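Biofilm growth-associated repressor (PDB 3PQJ) represses transcription of its own operon by binding a palindromic AT-rich sequence that spans the -10 region of the blh promoter. Local coordinates at residues 64-69 with 77-82. Sequence-based numbering, arbitrary orientation.
Sequences GIVETR and YRLTEA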
ATOM      1  N   GLY A  64      -2.026  -1.925 -14.832  1.00 32.36           N
ATOM      2  CA  GLY A  64      -1.312  -0.981 -15.682  1.00 32.27           C
ATOM      3  C   GLY A  64      -0.012  -0.426 -15.131  1.00 36.64           C
ATOM      4  O   GLY A  64       0.505   0.543 -15.678  1.00 36.06           O
ATOM      5  N   ILE A  65       0.545  -1.033 -14.075  1.00 34.01           N
ATOM      6  CA  ILE A  65       1.797  -0.585 -13.453  1.00 33.95           C
ATOM      7  C   ILE A  65       3.051  -1.313 -14.015  1.00 39.59           C
ATOM      8  O   ILE A  65       4.184  -0.884 -13.770  1.00 39.90           O
ATOM      9  CB  ILE A  65       1.736  -0.562 -11.880  1.00 36.55           C
ATOM     10  CG1 ILE A  65       2.004  -1.939 -11.234  1.00 36.29           C
ATOM     11  CG2 ILE A  65       0.462   0.121 -11.347  1.00 36.10           C
ATOM     12  CD1 ILE A  65       2.187  -1.907  -9.685  1.00 39.40           C
ATOM     13  N   VAL A  66       2.846  -2.440 -14.711  1.00 36.65           N
ATOM     14  CA  VAL A  66       3.924  -3.196 -15.334  1.00 37.24           C
ATOM     15  C   VAL A  66       3.617  -3.362 -16.818  1.00 42.06           C
ATOM     16  O   VAL A  66       2.443  -3.431 -17.192  1.00 43.91           O
ATOM     17  CB  VAL A  66       4.260  -4.571 -14.671  1.00 41.22           C
ATOM     18  CG1 VAL A  66       4.440  -4.468 -13.151  1.00 40.49           C
ATOM     19  CG2 VAL A  66       3.251  -5.656 -15.049  1.00 41.34           C
ATOM     20  N   GLU A  67       4.658  -3.439 -17.656  1.00 36.03           N
ATOM     21  CA  GLU A  67       4.524  -3.690 -19.085  1.00 34.40           C
ATOM     22  C   GLU A  67       5.349  -4.923 -19.457  1.00 34.92           C
ATOM     23  O   GLU A  67       6.230  -5.324 -18.700  1.00 33.05           O
ATOM     24  CB  GLU A  67       4.910  -2.450 -19.929  1.00 35.44           C
ATOM     25  CG  GLU A  67       6.389  -2.328 -20.241  1.00 38.50           C
ATOM     26  CD  GLU A  67       6.777  -1.044 -20.929  1.00 53.55           C
ATOM     27  OE1 GLU A  67       5.870  -0.357 -21.455  1.00 50.99           O
ATOM     28  OE2 GLU A  67       7.980  -0.696 -20.895  1.00 53.33           O
ATOM     29  N   THR A  68       5.051  -5.518 -20.613  1.00 31.56           N
ATOM     30  CA  THR A  68       5.760  -6.685 -21.115  1.00 31.68           C
ATOM     31  C   THR A  68       6.567  -6.365 -22.359  1.00 36.02           C
ATOM     32  O   THR A  68       6.172  -5.522 -23.157  1.00 33.10           O
ATOM     33  CB  THR A  68       4.806  -7.835 -21.383  1.00 36.79           C
ATOM     34  OG1 THR A  68       3.679  -7.339 -22.114  1.00 41.11           O
ATOM     35  CG2 THR A  68       4.363  -8.511 -20.122  1.00 34.09           C
ATOM     36  N   ARG A  69       7.707  -7.039 -22.492  1.00 35.07           N
ATOM     37  CA  ARG A  69       8.584  -7.012 -23.650  1.00 35.81           C
ATOM     38  C   ARG A  69       8.725  -8.493 -24.023  1.00 42.49           C
ATOM     39  O   ARG A  69       9.029  -9.324 -23.164  1.00 42.40           O
ATOM     40  CB  ARG A  69       9.939  -6.404 -23.310  1.00 34.94           C
ATOM     41  CG  ARG A  69      10.677  -5.895 -24.533  1.00 37.96           C
ATOM     42  CD  ARG A  69      12.127  -5.673 -24.202  1.00 38.18           C
ATOM     43  NE  ARG A  69      12.937  -6.716 -24.828  1.00 54.44           N
ATOM     44  CZ  ARG A  69      13.930  -7.370 -24.237  1.00 63.94           C
ATOM     45  NH1 ARG A  69      14.250  -7.108 -22.974  1.00 38.84           N
ATOM     46  NH2 ARG A  69      14.619  -8.282 -24.905  1.00 56.44           N
ATOM     47  N   TYR A  77       9.378  -8.410 -17.915  1.00 38.21           N
ATOM     48  CA  TYR A  77       8.511  -7.482 -17.191  1.00 37.80           C
ATOM     49  C   TYR A  77       9.282  -6.253 -16.732  1.00 39.85           C
ATOM     50  O   TYR A  77      10.441  -6.357 -16.318  1.00 39.51           O
ATOM     51  CB  TYR A  77       7.831  -8.179 -16.015  1.00 38.90           C
ATOM     52  CG  TYR A  77       6.630  -8.996 -16.426  1.00 40.41           C
ATOM     53  CD1 TYR A  77       5.346  -8.462 -16.362  1.00 42.42           C
ATOM     54  CD2 TYR A  77       6.770 -10.310 -16.872  1.00 41.22           C
ATOM     55  CE1 TYR A  77       4.229  -9.217 -16.722  1.00 43.66           C
ATOM     56  CE2 TYR A  77       5.661 -11.069 -17.254  1.00 41.99           C
ATOM     57  CZ  TYR A  77       4.389 -10.519 -17.173  1.00 50.79           C
ATOM     58  OH  TYR A  77       3.282 -11.254 -17.541  1.00 53.03           O
ATOM     59  N   ARG A  78       8.636  -5.092 -16.825  1.00 34.37           N
ATOM     60  CA  ARG A  78       9.206  -3.797 -16.451  1.00 33.66           C
ATOM     61  C   ARG A  78       8.174  -3.013 -15.668  1.00 36.37           C
ATOM     62  O   ARG A  78       6.999  -3.067 -15.986  1.00 35.09           O
ATOM     63  CB  ARG A  78       9.583  -3.020 -17.725  1.00 35.25           C
ATOM     64  CG  ARG A  78      10.560  -1.887 -17.528  1.00 49.70           C
ATOM     65  CD  ARG A  78      10.860  -1.220 -18.852  1.00 64.69           C
ATOM     66  NE  ARG A  78      11.906  -0.205 -18.726  1.00 80.64           N
ATOM     67  CZ  ARG A  78      13.212  -0.447 -18.846  1.00 98.29           C
ATOM     68  NH1 ARG A  78      13.647  -1.676 -19.103  1.00 73.34           N
ATOM     69  NH2 ARG A  78      14.091   0.538 -18.713  1.00 96.25           N
ATOM     70  N   LEU A  79       8.611  -2.261 -14.668  1.00 34.45           N
ATOM     71  CA  LEU A  79       7.724  -1.404 -13.880  1.00 34.73           C
ATOM     72  C   LEU A  79       7.618  -0.042 -14.581  1.00 39.16           C
ATOM     73  O   LEU A  79       8.638   0.615 -14.825  1.00 38.97           O
ATOM     74  CB  LEU A  79       8.235  -1.264 -12.422  1.00 34.65           C
ATOM     75  CG  LEU A  79       7.369  -0.498 -11.433  1.00 38.51           C
ATOM     76  CD1 LEU A  79       6.194  -1.339 -10.995  1.00 39.19           C
ATOM     77  CD2 LEU A  79       8.166  -0.105 -10.240  1.00 38.72           C
ATOM     78  N   THR A  80       6.391   0.371 -14.914  1.00 36.08           N
ATOM     79  CA  THR A  80       6.185   1.630 -15.627  1.00 36.29           C
ATOM     80  C   THR A  80       5.594   2.755 -14.796  1.00 40.03           C
ATOM     81  O   THR A  80       5.801   3.923 -15.120  1.00 38.95           O
ATOM     82  CB  THR A  80       5.430   1.402 -16.929  1.00 45.02           C
ATOM     83  OG1 THR A  80       4.163   0.811 -16.637  1.00 43.03           O
ATOM     84  CG2 THR A  80       6.220   0.550 -17.913  1.00 42.38           C
ATOM     85  N   GLU A  81       4.831   2.411 -13.748  1.00 36.38           N
ATOM     86  CA  GLU A  81       4.213   3.419 -12.906  1.00 34.40           C
ATOM     87  C   GLU A  81       5.245   3.920 -11.904  1.00 36.84           C
ATOM     88  O   GLU A  81       5.628   3.186 -10.982  1.00 35.26           O
ATOM     89  CB  GLU A  81       2.940   2.874 -12.221  1.00 35.45           C
ATOM     90  CG  GLU A  81       2.151   3.874 -11.390  1.00 41.99           C
ATOM     91  CD  GLU A  81       1.873   5.204 -12.071  1.00 63.87           C
ATOM     92  OE1 GLU A  81       0.955   5.270 -12.918  1.00 70.37           O
ATOM     93  OE2 GLU A  81       2.590   6.183 -11.767  1.00 49.32           O
ATOM     94  N   ALA A  82       5.703   5.184 -12.103  1.00 33.28           N
ATOM     95  CA  ALA A  82       6.663   5.858 -11.227  1.00 32.80           C
ATOM     96  C   ALA A  82       6.144   5.988  -9.800  1.00 35.86           C
ATOM     97  O   ALA A  82       6.945   5.928  -8.866  1.00 36.01           O
ATOM     98  CB  ALA A  82       7.030   7.224 -11.781  1.00 33.30           C
TER
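With CG of Y77 turned away from its own carbonyl carbon (chi1 -80°) and the CG2 methyl of T68 set beside the T68 backbone N, ring and methyl come together on one side of a two-stranded hairpin. The methyl sits over one face of the phenol, T68 CG2 lying 3.7 Å from the centroid of the Y77 ring in a CH-pi contact 23° off the normal, while V66 CG2 meets the same ring at its edge. L79 continues this apolar side, its CD1 touching both V66 CG1 and I65 CG1.

On the other side of the sheet, E67 and R78 run side by side. The carboxylate reaches the aliphatic part of the arginine, E67 OE2 to R78 CD being 3.6 Å, but stays short of a salt bridge, and the T80 methyl packs across the E67 chain.

Between the faces, E67 and R78 form the hydrogen-bonded pair of the antiparallel strands: E67 N gives to R78 O at 2.9 Å, and R78 N returns a bond to E67 O at 3.1 Å. Past the end of strand 75-79 the pairing goes on for one more bond, T80 N to I65 O (2.8 Å). I65 O also takes weak bonds from T80 OG1 and E81 N, as the chain turns into the next helix and E81, not T80, comes to lie nearest I65. E81, the N-cap of helix 82-95, packs CB against I65 CB and directs its OE2 to K83 N.

The hairpin is the wing of this ArsR-type winged helix-turn-helix domain. It follows helix 52-63, most of which belongs to the predicted helix-turn-helix motif, after a Schellman turn at G64; R61 of that helix hydrogen-bonds Y77 OH through NH1. L32 of helix 23-32 packs under V66 and L79, and strand 37-38 pairs with strand 75-79 to complete the sheet.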